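One contact in two related proteins. Structure 1 is peptidoglycan-recognition protein LB from Drosophila melanogaster, which cuts bacterial peptidoglycan as a zinc-dependent N-acetylmuramoyl-L-alanine amidase, probably scavenging biologically active peptidoglycan by turning it into inactive fragments in innate immunity: PDB 7NSX (chain A, 1.90 Å), residues Gly36-Val41 and Lys109-Val114. Structure 2 is bumblebee peptidoglycan recognition protein SA from Bombus: PDB 5XZ4 (chain B, 1.41 Å), residues Ile29-Val34 and Lys101-Gly106. Both blocks share one frame: the second was fitted to the first on N, CA, C and O of the twelve residues, RMSD 0.74 Å. Numbering follows each deposited sequence.

Structure 1 (7NSX); sequences GPAPYV and KSVGIV.
Tyr40 and Val41 pair in parallel with Ser110 and Val111, joining neighbouring central strands of the amidase sheet; Val111 N donates to Tyr40 O at 3.0 Å, and Tyr40 N makes a hydrogen bond to Lys109 O. Ala38, just before the pairing, turns its CB toward the other strand: CB sits 4.2 Å from Ser110 C and meets Val111 CG2 at 3.7 Å. Pro39 rests its ring on Lys109 O, CG lying 3.9 Å from Lys109 CB. With CG anti to the carbonyl carbon (chi1 -65°), the Tyr40 ring runs beside the Lys109 chain and has Lys109 O at its edge. Tyr40 CB packs on Ser110 CB, whose hydroxyl bonds Tyr106 O. On the other face, under helix 126-142, Val41 CG1 touches Ile113 CD1 at 3.8 Å, and Val41 CG2 meets Val111 CB. Ile113 lies about 10 Å from the bound zinc ion, side chain to metal.

Structure 2 (5XZ4); sequences IPIPYV and KSVGIG.
Tyr33 and Val34 pair in parallel with Ser102 and Val103; Val103 N donates to Tyr33 O at 3.2 Å, and Tyr33 N makes a weak hydrogen bond to Lys101 O. Ile31, just before the pairing, turns its CB toward the other strand: CG2 sits 3.6 Å from Ser102 CA, while CD1 meets Val103 CG1 at 3.9 Å. Pro32 rests its ring on Lys101 O, CG lying 4.1 Å from Lys101 CB. With CG anti to the carbonyl carbon (chi1 -66°), the Tyr33 ring runs beside the Lys101 chain and has Lys101 O at its edge. Tyr33 CB packs on Ser102 CB, whose hydroxyl bonds Tyr98 O. On the other face, Val34 CG1 touches Ile105 CD1 at 3.6 Å, and Val34 CG2 meets Val103 CG2.

Comparison
Both proteins pair the strands in the same parallel register, with Val111(A) N on Tyr40(A) O and Val103(B) N on Tyr33(B) O. Tyr40(A), Val41(A), Ser110(A) and Ile113(A) hold the places of Tyr33(B), Val34(B), Ser102(B) and Ile105(B). The main exchange across the contact is Ala38(A) for Ile31(B). Their CB atoms coincide and both side chains are buried, touching the same four residues, but CG1, CG2 and CD1 of Ile31(B) have no counterpart in Ala38(A). The longer branch also reaches back along its own chain, where Ile31(B) CD1 meets Ile29(B) CD1 at 3.8 Å, a contact that Gly36(A), lacking a side chain, cannot offer. There the backbone departs too: the CA atoms of Gly36(A) and Ile29(B) stand 1.9 Å apart after superposition and their carbonyl oxygens 3.2 Å apart, with phi 78° in Gly36(A) against -120° in Ile29(B). Among the residues touched by Ala38(A) and Ile31(B), the valine is modelled differently, chi1 -173° in Val111(A) against -73° in Val103(B), yet Val111(A) touches Ala38(A), Tyr40(A) and Val41(A) as Val103(B) does Ile31(B), Tyr33(B) and Val34(B). The exposed end of Lys109(A) bends where Lys101(B) is extended. Closing the second segment, at a position buried in both, Val114(A) carries CB, CG1 and CG2 without counterpart in Gly106(B).

Structure 1 (7NSX)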
loop_
_atom_site.group_PDB
_atom_site.type_symbol
_atom_site.label_atom_id
_atom_site.label_comp_id
_atom_site.label_asym_id
_atom_site.label_seq_id
_atom_site.Cartn_x
_atom_site.Cartn_y
_atom_site.Cartn_z
ATOM N N GLY A 36 14.822 8.108 -8.144
ATOM C CA GLY A 36 15.271 8.600 -6.832
ATOM C C GLY A 36 14.360 8.028 -5.766
ATOM O O GLY A 36 13.291 7.502 -6.091
ATOM N N PRO A 37 14.765 8.084 -4.488
ATOM C CA PRO A 37 13.953 7.505 -3.419
ATOM C C PRO A 37 12.608 8.249 -3.293
ATOM O O PRO A 37 12.552 9.467 -3.439
ATOM C CB PRO A 37 14.844 7.653 -2.179
ATOM C CG PRO A 37 15.736 8.818 -2.504
ATOM C CD PRO A 37 15.978 8.743 -4.000
ATOM N N ALA A 38 11.534 7.504 -3.062
ATOM C CA ALA A 38 10.170 8.041 -2.845
ATOM C C ALA A 38 10.185 8.983 -1.659
ATOM O O ALA A 38 10.573 8.585 -0.565
ATOM C CB ALA A 38 9.203 6.903 -2.624
ATOM N N PRO A 39 9.792 10.271 -1.809
ATOM C CA PRO A 39 9.684 11.160 -0.652
ATOM C C PRO A 39 8.440 10.924 0.207
ATOM O O PRO A 39 8.436 11.406 1.332
ATOM C CB PRO A 39 9.594 12.565 -1.264
ATOM C CG PRO A 39 9.012 12.321 -2.641
ATOM C CD PRO A 39 9.565 10.979 -3.079
ATOM N N TYR A 40 7.434 10.201 -0.318
ATOM C CA TYR A 40 6.160 9.937 0.404
ATOM C C TYR A 40 5.867 8.443 0.532
ATOM O O TYR A 40 6.119 7.694 -0.401
ATOM C CB TYR A 40 4.968 10.581 -0.298
ATOM C CG TYR A 40 5.023 12.084 -0.313
ATOM C CD1 TYR A 40 5.597 12.749 -1.377
ATOM C CD2 TYR A 40 4.573 12.829 0.766
ATOM C CE1 TYR A 40 5.724 14.124 -1.378
ATOM C CE2 TYR A 40 4.652 14.213 0.766
ATOM C CZ TYR A 40 5.213 14.856 -0.324
ATOM O OH TYR A 40 5.315 16.209 -0.379
ATOM N N VAL A 41 5.304 8.058 1.684
ATOM C CA VAL A 41 4.615 6.765 1.887
ATOM C C VAL A 41 3.149 7.039 2.191
ATOM O O VAL A 41 2.827 7.741 3.194
ATOM C CB VAL A 41 5.303 5.940 2.984
ATOM C CG1 VAL A 41 4.533 4.676 3.295
ATOM C CG2 VAL A 41 6.732 5.620 2.566
ATOM N N LYS A 109 5.672 9.918 -6.870
ATOM C CA LYS A 109 6.655 10.282 -5.815
ATOM C C LYS A 109 6.327 9.584 -4.494
ATOM O O LYS A 109 6.659 10.154 -3.449
ATOM C CB LYS A 109 6.585 11.801 -5.625
ATOM C CG LYS A 109 5.217 12.322 -5.227
ATOM C CD LYS A 109 5.150 13.833 -5.134
ATOM C CE LYS A 109 5.077 14.487 -6.499
ATOM N NZ LYS A 109 4.558 15.860 -6.388
ATOM N N SER A 110 5.641 8.442 -4.534
ATOM C CA SER A 110 5.152 7.741 -3.318
ATOM C C SER A 110 5.201 6.221 -3.501
ATOM O O SER A 110 5.246 5.685 -4.645
ATOM C CB SER A 110 3.780 8.188 -2.882
ATOM O OG SER A 110 2.763 7.681 -3.727
ATOM N N VAL A 111 5.315 5.576 -2.346
ATOM C CA VAL A 111 4.974 4.157 -2.142
ATOM C C VAL A 111 3.550 4.121 -1.575
ATOM O O VAL A 111 3.357 4.608 -0.434
ATOM C CB VAL A 111 5.988 3.492 -1.200
ATOM C CG1 VAL A 111 5.740 1.993 -1.135
ATOM C CG2 VAL A 111 7.418 3.781 -1.637
ATOM N N GLY A 112 2.612 3.582 -2.347
ATOM C CA GLY A 112 1.213 3.372 -1.933
ATOM C C GLY A 112 1.044 1.983 -1.348
ATOM O O GLY A 112 1.197 0.997 -2.088
ATOM N N ILE A 113 0.811 1.891 -0.044
ATOM C CA ILE A 113 0.716 0.579 0.655
ATOM C C ILE A 113 -0.742 0.351 1.079
ATOM O O ILE A 113 -1.283 1.215 1.766
ATOM C CB ILE A 113 1.623 0.528 1.885
ATOM C CG1 ILE A 113 3.069 0.907 1.557
ATOM C CG2 ILE A 113 1.514 -0.846 2.542
ATOM C CD1 ILE A 113 3.961 0.941 2.775
ATOM N N VAL A 114 -1.346 -0.748 0.671
ATOM C CA VAL A 114 -2.753 -1.053 1.031
ATOM C C VAL A 114 -2.754 -2.155 2.091
ATOM O O VAL A 114 -2.149 -3.193 1.863
ATOM C CB VAL A 114 -3.657 -1.411 -0.166
ATOM C CG1 VAL A 114 -3.237 -2.664 -0.882
ATOM C CG2 VAL A 114 -5.113 -1.521 0.302
#

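Structure 2 (5XZ4)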
loop_
_atom_site.group_PDB
_atom_site.type_symbol
_atom_site.label_atom_id
_atom_site.label_comp_id
_atom_site.label_asym_id
_atom_site.label_seq_id
_atom_site.Cartn_x
_atom_site.Cartn_y
_atom_site.Cartn_z
ATOM N N ILE B 29 13.825 7.738 -7.655
ATOM C CA ILE B 29 14.286 7.095 -6.388
ATOM C C ILE B 29 15.486 7.906 -5.873
ATOM O O ILE B 29 16.363 8.209 -6.680
ATOM C CB ILE B 29 14.659 5.579 -6.570
ATOM C CG1 ILE B 29 13.472 4.639 -6.247
ATOM C CG2 ILE B 29 15.643 5.045 -5.535
ATOM C CD1 ILE B 29 12.227 4.690 -7.089
ATOM N N PRO B 30 15.552 8.268 -4.579
ATOM C CA PRO B 30 14.633 7.824 -3.515
ATOM C C PRO B 30 13.314 8.592 -3.459
ATOM O O PRO B 30 13.223 9.750 -3.876
ATOM C CB PRO B 30 15.459 8.028 -2.230
ATOM C CG PRO B 30 16.416 9.126 -2.572
ATOM C CD PRO B 30 16.756 8.940 -4.029
ATOM N N ILE B 31 12.324 7.928 -2.871
ATOM C CA ILE B 31 10.930 8.375 -2.880
ATOM C C ILE B 31 10.590 9.200 -1.618
ATOM O O ILE B 31 10.981 8.818 -0.516
ATOM C CB ILE B 31 10.025 7.118 -2.951
ATOM C CG1 ILE B 31 10.310 6.323 -4.232
ATOM C CG2 ILE B 31 8.539 7.461 -2.826
ATOM C CD1 ILE B 31 9.933 4.858 -4.112
ATOM N N PRO B 32 9.814 10.305 -1.767
ATOM C CA PRO B 32 9.555 11.200 -0.623
ATOM C C PRO B 32 8.361 10.875 0.279
ATOM O O PRO B 32 8.343 11.289 1.435
ATOM C CB PRO B 32 9.373 12.573 -1.290
ATOM C CG PRO B 32 8.818 12.233 -2.644
ATOM C CD PRO B 32 9.539 10.987 -3.052
ATOM N N TYR B 33 7.385 10.112 -0.236
ATOM C CA TYR B 33 6.135 9.812 0.506
ATOM C C TYR B 33 5.807 8.328 0.529
ATOM O O TYR B 33 6.077 7.609 -0.434
ATOM C CB TYR B 33 4.923 10.548 -0.094
ATOM C CG TYR B 33 4.978 12.049 0.040
ATOM C CD1 TYR B 33 4.492 12.682 1.194
ATOM C CD2 TYR B 33 5.495 12.835 -0.996
ATOM C CE1 TYR B 33 4.574 14.083 1.330
ATOM C CE2 TYR B 33 5.552 14.227 -0.891
ATOM C CZ TYR B 33 5.093 14.838 0.271
ATOM O OH TYR B 33 5.184 16.217 0.372
ATOM N N VAL B 34 5.185 7.908 1.628
ATOM C CA VAL B 34 4.465 6.630 1.687
ATOM C C VAL B 34 3.014 6.992 2.002
ATOM O O VAL B 34 2.759 7.728 2.973
ATOM C CB VAL B 34 5.055 5.704 2.766
ATOM C CG1 VAL B 34 4.189 4.466 2.987
ATOM C CG2 VAL B 34 6.461 5.267 2.400
ATOM N N LYS B 101 5.097 10.174 -6.794
ATOM C CA LYS B 101 6.003 10.597 -5.729
ATOM C C LYS B 101 5.818 9.847 -4.422
ATOM O O LYS B 101 6.197 10.318 -3.350
ATOM C CB LYS B 101 6.000 12.133 -5.560
ATOM C CG LYS B 101 4.641 12.761 -5.288
ATOM C CD LYS B 101 4.771 14.260 -5.040
ATOM C CE LYS B 101 3.403 14.882 -4.859
ATOM N NZ LYS B 101 3.491 16.366 -4.841
ATOM N N SER B 102 5.261 8.637 -4.514
ATOM C CA SER B 102 4.998 7.838 -3.333
ATOM C C SER B 102 4.966 6.374 -3.688
ATOM O O SER B 102 4.879 6.027 -4.867
ATOM C CB SER B 102 3.648 8.233 -2.737
ATOM O OG SER B 102 2.559 7.728 -3.528
ATOM N N VAL B 103 5.050 5.555 -2.652
ATOM C CA VAL B 103 4.532 4.181 -2.712
ATOM C C VAL B 103 3.274 4.121 -1.870
ATOM O O VAL B 103 3.179 4.775 -0.817
ATOM C CB VAL B 103 5.569 3.106 -2.315
ATOM C CG1 VAL B 103 6.606 2.930 -3.413
ATOM C CG2 VAL B 103 6.211 3.445 -0.996
ATOM N N GLY B 104 2.310 3.333 -2.355
ATOM C CA GLY B 104 1.002 3.185 -1.691
ATOM C C GLY B 104 0.869 1.800 -1.089
ATOM O O GLY B 104 1.002 0.810 -1.802
ATOM N N ILE B 105 0.663 1.732 0.222
ATOM C CA ILE B 105 0.623 0.444 0.957
ATOM C C ILE B 105 -0.821 0.206 1.344
ATOM O O ILE B 105 -1.418 0.984 2.088
ATOM C CB ILE B 105 1.478 0.479 2.244
ATOM C CG1 ILE B 105 2.960 0.718 1.918
ATOM C CG2 ILE B 105 1.328 -0.838 3.010
ATOM C CD1 ILE B 105 3.858 0.885 3.150
ATOM N N GLY B 106 -1.407 -0.862 0.779
ATOM C CA GLY B 106 -2.816 -1.219 1.086
ATOM C C GLY B 106 -2.909 -2.295 2.158
ATOM O O GLY B 106 -2.531 -3.450 1.904
#